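Local coordinates for protein transcription regulator (Haloarcula marismortui ATCC 43049, PDB 3CRJ) that probably binds regulatory DNA as a TetR-family transcriptional regulator, most likely acting as a repressor, at residues 96-101 with 185-190; 75-80 with 90-95. All coordinates share one frame; numbering follows the deposited sequence.

Interaction 1: residues 96-101 with 185-190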
ATOM      1  N   LEU A  96      -4.068  13.591  -7.111  1.00 62.47           N
ATOM      2  CA  LEU A  96      -3.600  12.288  -6.666  1.00 62.27           C
ATOM      3  C   LEU A  96      -4.563  11.642  -5.665  1.00 62.63           C
ATOM      4  O   LEU A  96      -4.582  10.420  -5.522  1.00 62.39           O
ATOM      5  CB  LEU A  96      -2.218  12.421  -6.026  1.00 61.85           C
ATOM      6  CG  LEU A  96      -1.020  12.796  -6.890  1.00 59.93           C
ATOM      7  CD1 LEU A  96      -0.073  13.725  -6.143  1.00 56.71           C
ATOM      8  CD2 LEU A  96      -0.328  11.532  -7.314  1.00 56.76           C
ATOM      9  N   LEU A  97      -5.368  12.454  -4.986  1.00 63.27           N
ATOM     10  CA  LEU A  97      -6.175  11.951  -3.861  1.00 64.18           C
ATOM     11  C   LEU A  97      -7.682  12.114  -3.985  1.00 65.44           C
ATOM     12  O   LEU A  97      -8.405  11.328  -3.416  1.00 65.97           O
ATOM     13  CB  LEU A  97      -5.694  12.516  -2.519  1.00 63.63           C
ATOM     14  CG  LEU A  97      -4.803  11.692  -1.584  1.00 62.43           C
ATOM     15  CD1 LEU A  97      -4.209  10.481  -2.248  1.00 62.06           C
ATOM     16  CD2 LEU A  97      -3.725  12.566  -0.981  1.00 59.32           C
ATOM     17  N   VAL A  98      -8.171  13.114  -4.707  1.00 67.28           N
ATOM     18  CA  VAL A  98      -9.623  13.226  -4.886  1.00 69.06           C
ATOM     19  C   VAL A  98     -10.144  12.578  -6.177  1.00 70.49           C
ATOM     20  O   VAL A  98     -11.143  11.861  -6.146  1.00 70.88           O
ATOM     21  CB  VAL A  98     -10.139  14.669  -4.689  1.00 68.57           C
ATOM     22  CG1 VAL A  98      -9.335  15.341  -3.595  1.00 67.70           C
ATOM     23  CG2 VAL A  98     -10.056  15.458  -5.979  1.00 69.41           C
ATOM     24  N   LYS A  99      -9.464  12.811  -7.298  1.00 72.44           N
ATOM     25  CA  LYS A  99      -9.847  12.193  -8.583  1.00 74.61           C
ATOM     26  C   LYS A  99     -10.014  10.662  -8.532  1.00 75.52           C
ATOM     27  O   LYS A  99     -10.995  10.158  -9.086  1.00 75.54           O
ATOM     28  CB  LYS A  99      -8.871  12.568  -9.719  1.00 74.64           C
ATOM     29  CG  LYS A  99      -8.707  14.064  -9.957  1.00 76.28           C
ATOM     30  CD  LYS A  99      -9.999  14.748 -10.473  1.00 76.72           C
ATOM     31  CE  LYS A  99      -9.759  16.210 -10.925  1.00 75.70           C
ATOM     32  NZ  LYS A  99      -8.892  17.024 -10.022  1.00 74.35           N
ATOM     33  N   PRO A 100      -9.064   9.922  -7.885  1.00 76.47           N
ATOM     34  CA  PRO A 100      -9.139   8.450  -7.861  1.00 77.56           C
ATOM     35  C   PRO A 100     -10.264   7.879  -6.996  1.00 78.72           C
ATOM     36  O   PRO A 100     -10.416   6.637  -6.925  1.00 78.85           O
ATOM     37  CB  PRO A 100      -7.778   8.019  -7.301  1.00 77.17           C
ATOM     38  CG  PRO A 100      -6.926   9.227  -7.372  1.00 77.32           C
ATOM     39  CD  PRO A 100      -7.859  10.378  -7.178  1.00 76.47           C
ATOM     40  N   GLN A 101     -11.044   8.765  -6.359  1.00 79.61           N
ATOM     41  CA  GLN A 101     -12.258   8.351  -5.647  1.00 80.61           C
ATOM     42  C   GLN A 101     -13.361   7.892  -6.609  1.00 81.29           C
ATOM     43  O   GLN A 101     -14.490   7.653  -6.161  1.00 81.64           O
ATOM     44  CB  GLN A 101     -12.743   9.424  -4.650  1.00 80.53           C
ATOM     45  CG  GLN A 101     -11.883   9.479  -3.359  1.00 80.61           C
ATOM     46  CD  GLN A 101     -12.023  10.772  -2.540  1.00 80.46           C
ATOM     47  OE1 GLN A 101     -13.111  11.131  -2.089  1.00 80.45           O
ATOM     48  NE2 GLN A 101     -10.906  11.445  -2.311  1.00 79.67           N
ATOM     49  N   THR A 185      -9.819  11.020   3.767  1.00 58.36           N
ATOM     50  CA  THR A 185      -9.096  11.329   5.006  1.00 58.10           C
ATOM     51  C   THR A 185      -7.608  11.589   4.730  1.00 57.53           C
ATOM     52  O   THR A 185      -7.011  12.523   5.320  1.00 58.22           O
ATOM     53  CB  THR A 185      -9.217  10.253   6.112  1.00 58.23           C
ATOM     54  OG1 THR A 185      -8.205   9.269   5.909  1.00 60.25           O
ATOM     55  CG2 THR A 185     -10.613   9.589   6.169  1.00 57.50           C
ATOM     56  N   ALA A 186      -7.005  10.781   3.857  1.00 56.10           N
ATOM     57  CA  ALA A 186      -5.600  10.998   3.470  1.00 55.76           C
ATOM     58  C   ALA A 186      -5.359  12.357   2.814  1.00 55.40           C
ATOM     59  O   ALA A 186      -4.319  12.975   3.022  1.00 55.42           O
ATOM     60  CB  ALA A 186      -5.082   9.886   2.580  1.00 55.47           C
ATOM     61  N   ARG A 187      -6.327  12.823   2.036  1.00 54.99           N
ATOM     62  CA  ARG A 187      -6.256  14.159   1.480  1.00 54.59           C
ATOM     63  C   ARG A 187      -6.079  15.157   2.597  1.00 54.39           C
ATOM     64  O   ARG A 187      -5.267  16.075   2.460  1.00 55.44           O
ATOM     65  CB  ARG A 187      -7.512  14.484   0.645  1.00 54.76           C
ATOM     66  CG  ARG A 187      -7.433  15.790  -0.126  1.00 54.55           C
ATOM     67  CD  ARG A 187      -6.057  15.945  -0.839  1.00 55.67           C
ATOM     68  NE  ARG A 187      -5.842  17.288  -1.399  1.00 55.52           N
ATOM     69  CZ  ARG A 187      -5.281  18.308  -0.750  1.00 55.63           C
ATOM     70  NH1 ARG A 187      -4.867  18.167   0.510  1.00 56.37           N
ATOM     71  NH2 ARG A 187      -5.141  19.483  -1.359  1.00 53.97           N
ATOM     72  N   GLN A 188      -6.813  14.982   3.697  1.00 54.37           N
ATOM     73  CA  GLN A 188      -6.733  15.886   4.860  1.00 54.71           C
ATOM     74  C   GLN A 188      -5.411  15.744   5.607  1.00 55.25           C
ATOM     75  O   GLN A 188      -4.804  16.755   6.038  1.00 54.66           O
ATOM     76  CB  GLN A 188      -7.871  15.648   5.842  1.00 54.43           C
ATOM     77  CG  GLN A 188      -7.851  16.693   6.948  1.00 56.01           C
ATOM     78  CD  GLN A 188      -8.989  16.555   7.944  1.00 56.97           C
ATOM     79  OE1 GLN A 188     -10.129  16.320   7.559  1.00 58.82           O
ATOM     80  NE2 GLN A 188      -8.681  16.706   9.228  1.00 53.77           N
ATOM     81  N   THR A 189      -4.971  14.488   5.767  1.00 55.51           N
ATOM     82  CA  THR A 189      -3.649  14.215   6.308  1.00 55.60           C
ATOM     83  C   THR A 189      -2.587  14.952   5.478  1.00 56.28           C
ATOM     84  O   THR A 189      -1.786  15.731   6.033  1.00 56.77           O
ATOM     85  CB  THR A 189      -3.379  12.730   6.309  1.00 55.71           C
ATOM     86  OG1 THR A 189      -4.378  12.083   7.098  1.00 55.98           O
ATOM     87  CG2 THR A 189      -2.003  12.423   6.882  1.00 55.15           C
ATOM     88  N   ALA A 190      -2.608  14.756   4.159  1.00 55.72           N
ATOM     89  CA  ALA A 190      -1.716  15.499   3.278  1.00 56.29           C
ATOM     90  C   ALA A 190      -1.747  17.020   3.519  1.00 57.11           C
ATOM     91  O   ALA A 190      -0.695  17.627   3.610  1.00 57.71           O
ATOM     92  CB  ALA A 190      -1.995  15.180   1.814  1.00 55.98           C
TER
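Where the C-terminal part of helix 85-97 meets helix 181-198, in the all-helical C-terminal domain of this TetR-family regulator, Leu-97 lies over the backbone and the aliphatic part of Arg-187. Their CA atoms are 5.8 Å apart. CD2 of Leu-97 is 4.2 Å from CB of Ala-190 and 4.1 Å from the carbonyl O of Ala-186; the small side chain of Ala-190 leaves room for the leucine methyl. Arg-187 has CG anti to its backbone N (chi1 -172°) and bends at chi2. Its CD comes 3.8 Å from Leu-97 CB, while its CG meets CG1 of Val-98 at 4.0 Å, the two side chains crossing obliquely. The methylenes thus serve as apolar surface, and the guanidinium beyond them is gripped three ways: NE in a salt bridge with Asp-94, NH2 in a probable hydrogen bond to Asn-90 OD1, and NH1 hydrogen-bonded to Ser-191 OG. In this family the last two long helices usually build the dimer interface, and here Ala-186 also packs on Thr-165 of the second subunit. Leu-97 itself reaches Ile-167 of helix 156-176, so an alanine here would probably open a gap beside Ala-190 and Ile-167, though CB would still meet the arginine. The carbonyl of Leu-97 is taken by the side chain of Gln-101, whose NE2 donates across 2.7 Å to Leu-97 O, the acceptor nearly in the amide plane, while the backbone N of Gln-101 binds Val-98 O.

Interaction 2: residues 75-80 with 90-95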
ATOM      1  N   ASP A  75      -0.847  13.797 -18.767  1.00 68.67           N
ATOM      2  CA  ASP A  75      -1.748  14.674 -19.515  1.00 68.39           C
ATOM      3  C   ASP A  75      -2.520  15.617 -18.616  1.00 68.47           C
ATOM      4  O   ASP A  75      -2.485  16.836 -18.814  1.00 68.35           O
ATOM      5  CB  ASP A  75      -2.750  13.850 -20.323  1.00 68.46           C
ATOM      6  CG  ASP A  75      -2.239  13.483 -21.700  1.00 67.81           C
ATOM      7  OD1 ASP A  75      -1.109  13.905 -22.060  1.00 68.12           O
ATOM      8  OD2 ASP A  75      -2.976  12.764 -22.415  1.00 64.59           O
ATOM      9  N   SER A  76      -3.206  15.050 -17.627  1.00 68.56           N
ATOM     10  CA  SER A  76      -4.106  15.823 -16.766  1.00 68.88           C
ATOM     11  C   SER A  76      -3.362  16.880 -15.957  1.00 68.25           C
ATOM     12  O   SER A  76      -3.904  17.959 -15.716  1.00 68.34           O
ATOM     13  CB  SER A  76      -4.887  14.900 -15.835  1.00 69.26           C
ATOM     14  OG  SER A  76      -3.993  14.218 -14.961  1.00 71.94           O
ATOM     15  N   ILE A  77      -2.127  16.561 -15.550  1.00 67.50           N
ATOM     16  CA  ILE A  77      -1.227  17.525 -14.897  1.00 66.49           C
ATOM     17  C   ILE A  77      -0.781  18.663 -15.830  1.00 66.30           C
ATOM     18  O   ILE A  77      -0.748  19.821 -15.412  1.00 65.96           O
ATOM     19  CB  ILE A  77       0.011  16.838 -14.274  1.00 66.47           C
ATOM     20  CG1 ILE A  77      -0.410  15.770 -13.248  1.00 66.14           C
ATOM     21  CG2 ILE A  77       0.957  17.870 -13.646  1.00 65.39           C
ATOM     22  CD1 ILE A  77      -1.277  16.284 -12.053  1.00 64.92           C
ATOM     23  N   HIS A  78      -0.456  18.345 -17.087  1.00 65.87           N
ATOM     24  CA  HIS A  78      -0.169  19.390 -18.074  1.00 65.83           C
ATOM     25  C   HIS A  78      -1.357  20.342 -18.191  1.00 65.96           C
ATOM     26  O   HIS A  78      -1.211  21.447 -18.684  1.00 65.80           O
ATOM     27  CB  HIS A  78       0.155  18.813 -19.462  1.00 65.66           C
ATOM     28  CG  HIS A  78       1.458  18.074 -19.537  1.00 65.40           C
ATOM     29  ND1 HIS A  78       2.451  18.199 -18.582  1.00 64.44           N
ATOM     30  CD2 HIS A  78       1.942  17.220 -20.475  1.00 64.87           C
ATOM     31  CE1 HIS A  78       3.483  17.442 -18.922  1.00 64.93           C
ATOM     32  NE2 HIS A  78       3.201  16.841 -20.068  1.00 65.18           N
ATOM     33  N   ASP A  79      -2.530  19.896 -17.742  1.00 66.32           N
ATOM     34  CA  ASP A  79      -3.727  20.733 -17.743  1.00 66.61           C
ATOM     35  C   ASP A  79      -3.624  21.816 -16.701  1.00 66.59           C
ATOM     36  O   ASP A  79      -4.150  22.907 -16.895  1.00 66.82           O
ATOM     37  CB  ASP A  79      -4.992  19.918 -17.469  1.00 66.64           C
ATOM     38  CG  ASP A  79      -5.632  19.377 -18.732  1.00 67.13           C
ATOM     39  OD1 ASP A  79      -5.183  19.722 -19.855  1.00 66.89           O
ATOM     40  OD2 ASP A  79      -6.596  18.591 -18.589  1.00 68.17           O
ATOM     41  N   VAL A  80      -2.967  21.514 -15.584  1.00 66.38           N
ATOM     42  CA  VAL A  80      -2.768  22.534 -14.551  1.00 66.14           C
ATOM     43  C   VAL A  80      -1.546  23.438 -14.846  1.00 65.44           C
ATOM     44  O   VAL A  80      -0.392  23.063 -14.620  1.00 65.66           O
ATOM     45  CB  VAL A  80      -2.797  21.931 -13.101  1.00 66.16           C
ATOM     46  CG1 VAL A  80      -2.011  20.646 -13.018  1.00 66.24           C
ATOM     47  CG2 VAL A  80      -2.335  22.959 -12.059  1.00 66.35           C
ATOM     48  N   ASN A  90      -1.881  22.089  -3.819  1.00 56.66           N
ATOM     49  CA  ASN A  90      -3.234  21.599  -3.586  1.00 56.64           C
ATOM     50  C   ASN A  90      -3.825  20.855  -4.773  1.00 56.99           C
ATOM     51  O   ASN A  90      -4.346  19.751  -4.624  1.00 57.60           O
ATOM     52  CB  ASN A  90      -4.153  22.727  -3.116  1.00 56.35           C
ATOM     53  CG  ASN A  90      -3.975  23.023  -1.652  1.00 54.38           C
ATOM     54  OD1 ASN A  90      -3.902  22.112  -0.841  1.00 54.17           O
ATOM     55  ND2 ASN A  90      -3.891  24.294  -1.307  1.00 52.79           N
ATOM     56  N   LEU A  91      -3.723  21.466  -5.947  1.00 57.04           N
ATOM     57  CA  LEU A  91      -4.247  20.913  -7.174  1.00 56.85           C
ATOM     58  C   LEU A  91      -3.594  19.587  -7.501  1.00 56.90           C
ATOM     59  O   LEU A  91      -4.249  18.674  -7.986  1.00 56.70           O
ATOM     60  CB  LEU A  91      -4.038  21.912  -8.300  1.00 56.77           C
ATOM     61  CG  LEU A  91      -5.214  22.841  -8.639  1.00 57.87           C
ATOM     62  CD1 LEU A  91      -6.114  23.175  -7.445  1.00 56.62           C
ATOM     63  CD2 LEU A  91      -4.730  24.130  -9.363  1.00 56.90           C
ATOM     64  N   LEU A  92      -2.302  19.467  -7.225  1.00 57.30           N
ATOM     65  CA  LEU A  92      -1.633  18.177  -7.415  1.00 57.69           C
ATOM     66  C   LEU A  92      -2.159  17.156  -6.426  1.00 58.08           C
ATOM     67  O   LEU A  92      -2.527  16.050  -6.817  1.00 58.57           O
ATOM     68  CB  LEU A  92      -0.123  18.308  -7.305  1.00 57.31           C
ATOM     69  CG  LEU A  92       0.538  18.583  -8.644  1.00 58.08           C
ATOM     70  CD1 LEU A  92      -0.314  19.483  -9.506  1.00 57.53           C
ATOM     71  CD2 LEU A  92       1.913  19.177  -8.437  1.00 58.59           C
ATOM     72  N   LEU A  93      -2.223  17.539  -5.151  1.00 57.98           N
ATOM     73  CA  LEU A  93      -2.776  16.659  -4.152  1.00 58.29           C
ATOM     74  C   LEU A  93      -4.191  16.246  -4.490  1.00 58.55           C
ATOM     75  O   LEU A  93      -4.527  15.077  -4.318  1.00 58.44           O
ATOM     76  CB  LEU A  93      -2.723  17.276  -2.765  1.00 58.08           C
ATOM     77  CG  LEU A  93      -1.282  17.402  -2.307  1.00 59.13           C
ATOM     78  CD1 LEU A  93      -1.216  18.260  -1.032  1.00 57.00           C
ATOM     79  CD2 LEU A  93      -0.639  15.990  -2.156  1.00 56.93           C
ATOM     80  N   ASP A  94      -5.012  17.186  -4.960  1.00 58.84           N
ATOM     81  CA  ASP A  94      -6.356  16.839  -5.399  1.00 59.81           C
ATOM     82  C   ASP A  94      -6.287  15.803  -6.491  1.00 60.31           C
ATOM     83  O   ASP A  94      -6.954  14.782  -6.420  1.00 60.51           O
ATOM     84  CB  ASP A  94      -7.101  18.043  -5.901  1.00 59.74           C
ATOM     85  CG  ASP A  94      -7.442  18.999  -4.805  1.00 61.58           C
ATOM     86  OD1 ASP A  94      -7.155  18.700  -3.616  1.00 62.46           O
ATOM     87  OD2 ASP A  94      -7.983  20.075  -5.148  1.00 63.91           O
ATOM     88  N   GLU A  95      -5.436  16.045  -7.472  1.00 61.22           N
ATOM     89  CA  GLU A  95      -5.267  15.123  -8.575  1.00 62.48           C
ATOM     90  C   GLU A  95      -4.919  13.704  -8.114  1.00 62.63           C
ATOM     91  O   GLU A  95      -5.445  12.726  -8.645  1.00 63.74           O
ATOM     92  CB  GLU A  95      -4.217  15.652  -9.530  1.00 62.41           C
ATOM     93  CG  GLU A  95      -4.540  15.342 -10.945  1.00 66.46           C
ATOM     94  CD  GLU A  95      -5.849  15.970 -11.401  1.00 71.32           C
ATOM     95  OE1 GLU A  95      -6.654  15.245 -12.037  1.00 72.43           O
ATOM     96  OE2 GLU A  95      -6.077  17.179 -11.117  1.00 73.66           O
TER
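Ile-77 and Glu-95 run alongside one another in opposite senses, bringing CD1 of the isoleucine to 3.6 Å from CG of the glutamate and 3.9 Å from its CB. The touching part of Glu-95 is therefore its hydrocarbon stem, and a bend at chi2 (61°) turns the chain beyond CG. In Ile-77, CG1 lies anti to the carbonyl carbon (chi1 -58°), and the CD1 it carries is the methyl that does the touching; the same CD1 also lies 4.2 Å from CD1 of Leu-92. Further along the chain Val-80 takes over, its CG2 3.8 Å from CD2 of the exposed Leu-91 and its CG1 facing Leu-92. CG1 is modelled too near the carbonyl O of Ile-77, however, so the placing of both valine methyls is uncertain.

Around this first shell, Met-137 of helix 121-148 packs on both Ile-77 and Leu-92, the two buried residues of the contact. Ser-76 OG and Glu-95 OE1 are 4.1 Å apart, too far to bond; the serine hydroxyl is held instead by the carbonyl O of Phe-73, a turn earlier in its own helix. Val-80 O accepts from NH1 of Arg-88, a polar tie to helix 85-97 from outside 90-95. In TetR-family proteins a long helix such as 58-78 connects the DNA-binding region to the C-terminal domain, and this contact seats its last part against the next helix. Between 75-80 and 90-95 themselves the contact is van der Waals packing of aliphatic side chains and the methylenes of Glu-95, a residue that suits its place because its apolar stem can pack on Ile-77 while its carboxylate forms a salt bridge with Lys-99 through OE2.

Overall arrangement
Following the chain from the N terminus, helix 58-78 leaves the DNA-binding region, and its last part carries the start of 75-80. Interaction 2 then closes a short loop of nine residues by setting this segment against 90-95 of helix 85-97. That helix runs directly on into 96-101, where interaction 1 opens; its loop is far longer, spanning 83 mostly helical residues before 185-190 returns. The loops follow in series, neither nested nor crossed, with centres about 13 Å apart. They share helix 85-97, which is thereby tied on one hand to the helix from the DNA-binding region and on the other to helix 181-198 beside the second subunit.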